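Local coordinates for porin protein associated with imipenem resistance (Acinetobacter baumannii, PDB 4FUV) that forms an eight-stranded outer-membrane beta-barrel associated with imipenem resistance and probably takes part in ornithine and imipenem uptake, at residues G20-V25 and G163-V168; A79-W84 and L95-G100; N89-G94 and F154-N159. One frame throughout, in Å; residues are numbered along the deposited sequence.

Contact 1 (G20-V25 and G163-V168); sequences GARAEV and GVFGEV. With C8E ((hydroxyethyloxy)tri(ethyloxy)octane), chain F.
Arg22 and Phe165 reach toward each other from strands 20-25 and 163-168, which are not paired directly: their axes stay 8.9 Å apart at closest, and strand 213-224 hydrogen-bonds to both. The two side chains cross at about a right angle. Arg22 CD, at the end of the aliphatic run, comes within 3.5 Å of Phe165 CE1, approaching the ring obliquely. Farther out, Phe165 CE2 lies over one face of the guanidinium, with the two planes 32° apart. Phe165 CG sits between the backbone N and the carbonyl carbon (chi1 83°). Phe165 CE1 and CZ are the ring atoms that meet Arg22 CD.

Glu24 approaches the same ring from its edge, OE1 lying 3.6 Å from Phe165 CZ. That oxygen also accepts from Arg22 NE at 2.8 Å in a bent salt bridge, met nearly along the C-O axis. Glu167 OE1 stands 4.0 Å from Arg22 NH2, well out of the guanidinium plane; a water in that plane joins them, accepting from Arg22 NH2 and donating to Glu167 OE1, each at 3.0 Å.

Beyond the pair of strands, Arg22 NH1 forms a salt bridge with Glu80; Glu24 OE2 forms one with Lys218 and a hydrogen bond with Tyr76, and Glu167 OE1 bonds to Tyr96. Such a network of buried charges across the inside of a small barrel is consistent with a closely filled interior at this level, in which Arg22, bridged to both Glu24 and Glu80 and close to Glu167, would tend to favour the ionised forms of these carboxylates.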
# COMPACT_ATOMS: atom_id res chain seq x y z
N GLY A 20 -21.82 -12.49 -33.89
CA GLY A 20 -21.88 -12.96 -32.52
C GLY A 20 -22.42 -11.95 -31.54
O GLY A 20 -23.01 -10.93 -31.91
N ALA A 21 -22.21 -12.26 -30.27
CA ALA A 21 -22.74 -11.45 -29.19
C ALA A 21 -21.80 -11.55 -28.00
O ALA A 21 -20.95 -12.45 -27.93
CB ALA A 21 -24.14 -11.91 -28.81
N ARG A 22 -21.91 -10.63 -27.07
CA ARG A 22 -21.08 -10.72 -25.89
C ARG A 22 -21.86 -10.29 -24.66
O ARG A 22 -22.80 -9.51 -24.76
CB ARG A 22 -19.79 -9.91 -26.06
CG ARG A 22 -19.94 -8.39 -25.96
CD ARG A 22 -18.62 -7.67 -26.25
NE ARG A 22 -18.79 -6.22 -26.25
CZ ARG A 22 -18.08 -5.36 -26.97
NH1 ARG A 22 -17.11 -5.78 -27.78
NH2 ARG A 22 -18.33 -4.05 -26.87
N ALA A 23 -21.46 -10.84 -23.52
CA ALA A 23 -21.98 -10.43 -22.23
C ALA A 23 -20.85 -9.74 -21.49
O ALA A 23 -19.70 -10.19 -21.57
CB ALA A 23 -22.46 -11.64 -21.44
N GLU A 24 -21.17 -8.67 -20.78
CA GLU A 24 -20.13 -7.88 -20.15
C GLU A 24 -20.61 -7.25 -18.84
O GLU A 24 -21.80 -7.02 -18.63
CB GLU A 24 -19.63 -6.80 -21.11
CG GLU A 24 -20.66 -5.70 -21.44
CD GLU A 24 -20.47 -5.10 -22.84
OE1 GLU A 24 -19.91 -5.79 -23.72
OE2 GLU A 24 -20.86 -3.94 -23.05
N VAL A 25 -19.64 -6.99 -17.98
CA VAL A 25 -19.85 -6.32 -16.71
C VAL A 25 -18.73 -5.30 -16.55
O VAL A 25 -17.55 -5.60 -16.80
CB VAL A 25 -19.87 -7.33 -15.53
CG1 VAL A 25 -18.61 -8.21 -15.52
CG2 VAL A 25 -20.05 -6.62 -14.22
N GLY A 163 -14.64 -16.61 -26.51
CA GLY A 163 -13.47 -15.97 -25.96
C GLY A 163 -13.82 -15.03 -24.83
O GLY A 163 -14.99 -14.88 -24.47
N VAL A 164 -12.80 -14.41 -24.26
CA VAL A 164 -13.00 -13.45 -23.19
C VAL A 164 -12.36 -12.11 -23.56
O VAL A 164 -11.51 -12.05 -24.45
CB VAL A 164 -12.40 -13.98 -21.89
CG1 VAL A 164 -13.13 -15.27 -21.48
CG2 VAL A 164 -10.91 -14.24 -22.08
N PHE A 165 -12.80 -11.03 -22.92
CA PHE A 165 -12.21 -9.74 -23.24
C PHE A 165 -12.16 -8.78 -22.07
O PHE A 165 -12.83 -8.99 -21.05
CB PHE A 165 -12.95 -9.08 -24.41
CG PHE A 165 -14.20 -8.36 -24.02
CD1 PHE A 165 -15.41 -9.04 -23.86
CD2 PHE A 165 -14.18 -6.99 -23.81
CE1 PHE A 165 -16.56 -8.36 -23.50
CE2 PHE A 165 -15.32 -6.30 -23.45
CZ PHE A 165 -16.53 -6.98 -23.29
N GLY A 166 -11.34 -7.75 -22.20
CA GLY A 166 -11.38 -6.61 -21.31
C GLY A 166 -11.34 -5.38 -22.20
O GLY A 166 -10.81 -5.45 -23.30
N GLU A 167 -11.89 -4.27 -21.73
CA GLU A 167 -11.86 -3.04 -22.51
C GLU A 167 -11.76 -1.84 -21.58
O GLU A 167 -12.45 -1.77 -20.55
CB GLU A 167 -13.11 -2.90 -23.38
CG GLU A 167 -13.05 -1.74 -24.39
CD GLU A 167 -14.31 -1.62 -25.26
OE1 GLU A 167 -14.67 -2.60 -25.93
OE2 GLU A 167 -14.94 -0.54 -25.26
N VAL A 168 -10.91 -0.90 -21.95
CA VAL A 168 -10.79 0.34 -21.19
C VAL A 168 -10.87 1.52 -22.14
O VAL A 168 -10.27 1.50 -23.22
CB VAL A 168 -9.49 0.40 -20.33
CG1 VAL A 168 -9.39 -0.83 -19.42
CG2 VAL A 168 -8.26 0.51 -21.20
C4 C8E F . -11.74 -12.57 -18.20
C5 C8E F . -13.11 -11.95 -18.35
C6 C8E F . -14.21 -13.00 -18.26
C7 C8E F . -15.44 -12.45 -17.55
O9 C8E F . -20.17 -11.28 -17.95
C10 C8E F . -21.35 -11.79 -17.38
C11 C8E F . -22.28 -10.63 -16.99
O12 C8E F . -23.34 -10.47 -17.92
C13 C8E F . -24.50 -9.93 -17.32
C14 C8E F . -25.74 -10.33 -18.11
C16 C8E F . -28.17 -7.62 -18.66
C17 C8E F . -28.71 -6.47 -19.51
O18 C8E F . -29.89 -5.97 -18.92
C19 C8E F . -29.67 -5.42 -17.64
C20 C8E F . -30.92 -4.69 -17.18
O21 C8E F . -31.25 -5.14 -15.88
O HOH W 1 -16.56 -2.06 -28.18

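Contact 2 (A79-W84 and L95-G100); sequences AEIRPW and LYVAAG. With C8E ((hydroxyethyloxy)tri(ethyloxy)octane), chain E; C8E ((hydroxyethyloxy)tri(ethyloxy)octane), chain H.
Tyr96 carries its CG between the backbone N and the carbonyl carbon (chi1 67°), whereas Glu80 CG and Arg82 CG are both anti to their carbonyl carbons (chi1 -52° and -69°), and the three side chains come together. The Glu80 carboxylate stacks on the phenol ring, OE1 over the ring centre and OE2 3.5 Å from Tyr96 CE2. Arg82 runs alongside Tyr96 and points the same way, its guanidinium nearly parallel to the ring; Arg82 NH2 comes to 3.8 Å from Tyr96 CD1. Arg82 NH1 donates almost straight to Glu80 OE1 at 3.2 Å, meeting the oxygen on its anti side, tilted out of the carboxylate plane, so the two charged groups that pack on the tyrosine are also salt-bridged to each other.

Beneath them the backbones pair as antiparallel neighbours of the barrel wall. Ala79 with Ala99 and Ile81 with Val97 are hydrogen-bonded pairs, and Glu80 with Ala98 is the non-hydrogen-bonded pair between them. Ile81 CB packs on Val97 CG1 at 3.6 Å, on the face opposite Glu80. Glu80 OE2 goes on to Arg22, and Tyr96 OH to Glu167.

Past the end of the paired region, water links Trp84 N to Leu95 O. Leu95 CD1 lies 3.8 Å from Trp84 CZ3, approaching the indole obliquely, while the C8E detergent of chain H puts C2 over a face of the indole and Pro83 CB lies over the opposite face. The C8E of chain E takes a nearly straight hydrogen bond at the indole edge, from Trp84 NE1 to O12 at 3.0 Å.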
# COMPACT_ATOMS: atom_id res chain seq x y z
N ALA A 79 -17.22 1.24 -33.43
CA ALA A 79 -16.37 0.56 -34.41
C ALA A 79 -15.20 -0.06 -33.66
O ALA A 79 -14.64 0.57 -32.75
CB ALA A 79 -15.86 1.55 -35.44
N GLU A 80 -14.83 -1.29 -34.02
CA GLU A 80 -13.63 -1.89 -33.46
C GLU A 80 -12.60 -2.16 -34.57
O GLU A 80 -12.87 -2.85 -35.55
CB GLU A 80 -13.95 -3.19 -32.70
CG GLU A 80 -15.05 -3.01 -31.64
CD GLU A 80 -15.24 -4.26 -30.79
OE1 GLU A 80 -14.86 -5.37 -31.24
OE2 GLU A 80 -15.77 -4.13 -29.67
N ILE A 81 -11.42 -1.60 -34.40
CA ILE A 81 -10.37 -1.74 -35.39
C ILE A 81 -9.26 -2.64 -34.86
O ILE A 81 -8.64 -2.35 -33.84
CB ILE A 81 -9.79 -0.38 -35.82
CG1 ILE A 81 -10.85 0.43 -36.58
CG2 ILE A 81 -8.55 -0.59 -36.74
CD1 ILE A 81 -11.63 1.40 -35.75
N ARG A 82 -9.01 -3.73 -35.58
CA ARG A 82 -7.99 -4.70 -35.20
C ARG A 82 -6.80 -4.61 -36.15
O ARG A 82 -6.90 -5.09 -37.28
CB ARG A 82 -8.59 -6.11 -35.23
CG ARG A 82 -9.61 -6.38 -34.14
CD ARG A 82 -10.30 -7.77 -34.31
NE ARG A 82 -10.75 -8.30 -33.03
CZ ARG A 82 -11.76 -7.79 -32.32
NH1 ARG A 82 -12.46 -6.74 -32.77
NH2 ARG A 82 -12.10 -8.33 -31.16
N PRO A 83 -5.70 -3.96 -35.72
CA PRO A 83 -4.54 -3.79 -36.61
C PRO A 83 -3.97 -5.13 -37.08
O PRO A 83 -3.41 -5.20 -38.16
CB PRO A 83 -3.53 -3.02 -35.74
CG PRO A 83 -4.40 -2.23 -34.78
CD PRO A 83 -5.57 -3.18 -34.47
N TRP A 84 -4.15 -6.18 -36.28
CA TRP A 84 -3.67 -7.50 -36.63
C TRP A 84 -4.83 -8.49 -36.83
O TRP A 84 -4.73 -9.68 -36.53
CB TRP A 84 -2.69 -7.99 -35.57
CG TRP A 84 -1.59 -6.99 -35.31
CD1 TRP A 84 -0.41 -6.86 -36.01
CD2 TRP A 84 -1.56 -5.96 -34.32
NE1 TRP A 84 0.34 -5.83 -35.50
CE2 TRP A 84 -0.36 -5.27 -34.45
CE3 TRP A 84 -2.47 -5.59 -33.32
CZ2 TRP A 84 -0.02 -4.21 -33.63
CZ3 TRP A 84 -2.13 -4.54 -32.51
CH2 TRP A 84 -0.92 -3.86 -32.66
N LEU A 95 -6.45 -7.85 -30.20
CA LEU A 95 -6.17 -6.44 -29.86
C LEU A 95 -6.96 -5.46 -30.75
O LEU A 95 -6.94 -5.55 -31.98
CB LEU A 95 -4.67 -6.17 -29.96
CG LEU A 95 -3.77 -6.88 -28.95
CD1 LEU A 95 -2.30 -6.77 -29.39
CD2 LEU A 95 -3.94 -6.28 -27.56
N TYR A 96 -7.66 -4.51 -30.13
CA TYR A 96 -8.43 -3.58 -30.93
C TYR A 96 -8.54 -2.18 -30.34
O TYR A 96 -8.42 -1.99 -29.13
CB TYR A 96 -9.84 -4.12 -31.23
CG TYR A 96 -10.78 -4.24 -30.03
CD1 TYR A 96 -10.77 -5.39 -29.24
CD2 TYR A 96 -11.69 -3.23 -29.71
CE1 TYR A 96 -11.64 -5.53 -28.15
CE2 TYR A 96 -12.56 -3.36 -28.61
CZ TYR A 96 -12.52 -4.52 -27.84
OH TYR A 96 -13.35 -4.68 -26.75
N VAL A 97 -8.77 -1.20 -31.20
CA VAL A 97 -9.14 0.14 -30.75
C VAL A 97 -10.62 0.34 -31.07
O VAL A 97 -11.09 0.02 -32.17
CB VAL A 97 -8.27 1.25 -31.41
CG1 VAL A 97 -8.24 1.08 -32.90
CG2 VAL A 97 -8.80 2.65 -31.05
N ALA A 98 -11.34 0.82 -30.07
CA ALA A 98 -12.77 1.11 -30.16
C ALA A 98 -13.00 2.62 -30.30
O ALA A 98 -12.46 3.42 -29.53
CB ALA A 98 -13.49 0.60 -28.90
N ALA A 99 -13.82 2.99 -31.26
CA ALA A 99 -14.21 4.37 -31.43
C ALA A 99 -15.69 4.40 -31.77
O ALA A 99 -16.15 3.66 -32.63
CB ALA A 99 -13.42 5.00 -32.53
N GLY A 100 -16.42 5.26 -31.09
CA GLY A 100 -17.85 5.33 -31.32
C GLY A 100 -18.53 6.36 -30.46
O GLY A 100 -17.96 7.42 -30.13
C5 C8E E . -1.68 0.93 -34.06
C6 C8E E . -0.35 0.48 -34.68
C7 C8E E . -0.56 -0.58 -35.74
C8 C8E E . 0.64 -1.51 -35.83
O9 C8E E . 0.88 -1.84 -37.18
C10 C8E E . 1.36 -3.16 -37.38
C11 C8E E . 2.65 -3.41 -36.60
O12 C8E E . 2.90 -4.79 -36.71
C13 C8E E . 3.68 -5.35 -35.68
C14 C8E E . 3.61 -6.86 -35.86
O15 C8E E . 3.17 -7.50 -34.69
C16 C8E E . 3.09 -8.90 -34.87
C17 C8E E . 1.66 -9.33 -35.18
O18 C8E E . 1.60 -10.54 -35.93
C19 C8E E . 1.21 -10.33 -37.28
C20 C8E E . -0.22 -9.82 -37.33
O21 C8E E . -0.81 -10.05 -38.57
C1 C8E H . 2.49 -5.59 -30.86
C2 C8E H . 1.29 -6.52 -31.08
C3 C8E H . 1.74 -7.95 -31.32
C4 C8E H . 0.91 -8.95 -30.50
C5 C8E H . 1.15 -10.37 -31.01
C6 C8E H . 1.48 -11.31 -29.84
O HOH W 2 -5.72 -6.95 -33.99

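Contact 3 (N89-G94 and F154-N159); sequences NRWAQG and FAPKIN. With C8E ((hydroxyethyloxy)tri(ethyloxy)octane), chain H.
Trp91 and Phe154 meet rim to rim, CE3 of the indole 3.4 Å from CZ of the phenyl ring, each atom lying near the plane of the other ring. Pro156 CB fits against the same end of the indole, 3.6 Å from Trp91 CZ3, and Pro156 CD lies over the centre of the Phe154 ring. Arg90 CD rests on one face of the indole. From there its chain, bent at chi2 and chi3 (-52° at chi3, which places NE), turns to the loop: NE donates weakly to Lys157 O, and NH2 gives a better bond to Ile158 O at 3.2 Å, with the acceptor in the guanidinium plane but the donor well above that of the carbonyl. Ala155 N donates to Gly94 O at 2.7 Å.

Two waters lie between the segments. One donates to Arg90 O and accepts from Lys157 N; the other donates to Gln93 OE1 and Ala155 O.

Further out, Asn89 is the N-cap residue of helix 90-94: its OD1 accepts from Ala92 N at 3.2 Å on a lone pair, and weakly from Trp91 N. The other segment is anchored by backbone bonds between Phe154 N and Gly166 O and between Val164 N and Pro156 O. Carbonyls of the loop after strand 147-154 thus find their donors in an arginine and a bridging water, while Trp91, Phe154 and Pro156 pack together as an apolar group.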
# COMPACT_ATOMS: atom_id res chain seq x y z
N ASN A 89 -2.76 -15.64 -34.79
CA ASN A 89 -2.27 -15.57 -33.42
C ASN A 89 -3.39 -14.97 -32.57
O ASN A 89 -3.94 -13.92 -32.92
CB ASN A 89 -0.99 -14.75 -33.34
CG ASN A 89 -0.39 -14.75 -31.95
OD1 ASN A 89 -0.82 -13.99 -31.08
ND2 ASN A 89 0.59 -15.62 -31.73
N ARG A 90 -3.75 -15.65 -31.49
CA ARG A 90 -4.94 -15.27 -30.73
C ARG A 90 -4.74 -13.96 -29.95
O ARG A 90 -5.68 -13.18 -29.79
CB ARG A 90 -5.37 -16.42 -29.81
CG ARG A 90 -5.13 -16.16 -28.33
CD ARG A 90 -4.80 -17.44 -27.58
NE ARG A 90 -5.78 -18.49 -27.80
CZ ARG A 90 -5.56 -19.57 -28.53
NH1 ARG A 90 -4.38 -19.74 -29.11
NH2 ARG A 90 -6.50 -20.48 -28.68
N TRP A 91 -3.53 -13.71 -29.49
CA TRP A 91 -3.26 -12.45 -28.79
C TRP A 91 -3.33 -11.28 -29.76
O TRP A 91 -4.01 -10.28 -29.51
CB TRP A 91 -1.91 -12.51 -28.08
CG TRP A 91 -1.71 -13.81 -27.39
CD1 TRP A 91 -0.74 -14.74 -27.63
CD2 TRP A 91 -2.53 -14.36 -26.34
NE1 TRP A 91 -0.90 -15.82 -26.80
CE2 TRP A 91 -1.99 -15.61 -26.00
CE3 TRP A 91 -3.67 -13.91 -25.67
CZ2 TRP A 91 -2.54 -16.41 -25.00
CZ3 TRP A 91 -4.22 -14.71 -24.68
CH2 TRP A 91 -3.65 -15.95 -24.36
N ALA A 92 -2.66 -11.42 -30.90
CA ALA A 92 -2.64 -10.37 -31.92
C ALA A 92 -4.04 -10.05 -32.47
O ALA A 92 -4.39 -8.88 -32.60
CB ALA A 92 -1.71 -10.73 -33.05
N GLN A 93 -4.80 -11.08 -32.81
CA GLN A 93 -6.15 -10.89 -33.37
C GLN A 93 -7.10 -10.20 -32.38
O GLN A 93 -8.01 -9.46 -32.78
CB GLN A 93 -6.75 -12.23 -33.84
CG GLN A 93 -8.06 -12.11 -34.64
CD GLN A 93 -9.30 -11.96 -33.75
OE1 GLN A 93 -9.27 -12.32 -32.57
NE2 GLN A 93 -10.37 -11.40 -34.31
N GLY A 94 -6.86 -10.44 -31.09
CA GLY A 94 -7.72 -9.92 -30.04
C GLY A 94 -7.52 -8.45 -29.69
O GLY A 94 -8.34 -7.86 -28.97
N PHE A 154 -8.87 -5.91 -25.52
CA PHE A 154 -8.10 -7.14 -25.68
C PHE A 154 -9.06 -8.31 -25.59
O PHE A 154 -9.55 -8.64 -24.51
CB PHE A 154 -7.03 -7.24 -24.60
CG PHE A 154 -6.13 -8.45 -24.75
CD1 PHE A 154 -5.57 -8.76 -25.99
CD2 PHE A 154 -5.83 -9.27 -23.67
CE1 PHE A 154 -4.73 -9.87 -26.14
CE2 PHE A 154 -5.00 -10.38 -23.82
CZ PHE A 154 -4.45 -10.68 -25.06
N ALA A 155 -9.33 -8.95 -26.72
CA ALA A 155 -10.38 -9.98 -26.77
C ALA A 155 -9.90 -11.33 -27.31
O ALA A 155 -10.39 -11.78 -28.34
CB ALA A 155 -11.58 -9.47 -27.59
N PRO A 156 -8.97 -11.99 -26.60
CA PRO A 156 -8.47 -13.25 -27.15
C PRO A 156 -9.56 -14.31 -27.27
O PRO A 156 -10.38 -14.48 -26.36
CB PRO A 156 -7.40 -13.68 -26.14
CG PRO A 156 -7.79 -12.99 -24.85
CD PRO A 156 -8.38 -11.67 -25.28
N LYS A 157 -9.59 -14.99 -28.41
CA LYS A 157 -10.49 -16.12 -28.63
C LYS A 157 -9.90 -17.38 -28.04
O LYS A 157 -8.71 -17.64 -28.17
CB LYS A 157 -10.71 -16.36 -30.12
CG LYS A 157 -11.70 -15.42 -30.77
CD LYS A 157 -11.82 -15.71 -32.26
CE LYS A 157 -12.63 -14.64 -32.96
NZ LYS A 157 -12.56 -14.76 -34.44
N ILE A 158 -10.74 -18.17 -27.38
CA ILE A 158 -10.29 -19.44 -26.82
C ILE A 158 -10.38 -20.50 -27.91
O ILE A 158 -9.50 -21.34 -28.05
CB ILE A 158 -11.11 -19.81 -25.57
CG1 ILE A 158 -10.60 -18.98 -24.40
CG2 ILE A 158 -11.00 -21.30 -25.26
CD1 ILE A 158 -11.67 -18.50 -23.47
N ASN A 159 -11.45 -20.42 -28.69
CA ASN A 159 -11.52 -21.09 -29.97
C ASN A 159 -12.40 -20.27 -30.92
O ASN A 159 -12.74 -19.12 -30.62
CB ASN A 159 -12.02 -22.53 -29.83
CG ASN A 159 -13.31 -22.63 -29.05
OD1 ASN A 159 -14.23 -21.84 -29.24
ND2 ASN A 159 -13.37 -23.59 -28.14
C1 C8E H . 2.49 -5.59 -30.86
C2 C8E H . 1.29 -6.52 -31.08
C3 C8E H . 1.74 -7.95 -31.32
C4 C8E H . 0.91 -8.95 -30.50
C5 C8E H . 1.15 -10.37 -31.01
C6 C8E H . 1.48 -11.31 -29.84
O HOH W 3 -8.22 -13.87 -30.90
O HOH W 4 -10.96 -11.16 -30.91

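Overall arrangement
From the N terminus, strand 20-26 comes first, and contact 1 closes the widest loop by meeting strand 162-172 across the barrel interior. Contacts 2 and 3 both nest inside that loop. Contact 2 closes a short connection in which the chain turns back from strand 64-81, through helix 90-94, into the antiparallel strand 95-114. Contact 3 starts within this connection and reaches the loop after strand 147-154, so contacts 2 and 3 cross along the chain. Glu80 and Tyr96 join contact 2 to the polar interior of contact 1, whereas backbone pairing between residues 154-156 and 164-166 joins contact 3 to it. All three lie toward the same end of the barrel.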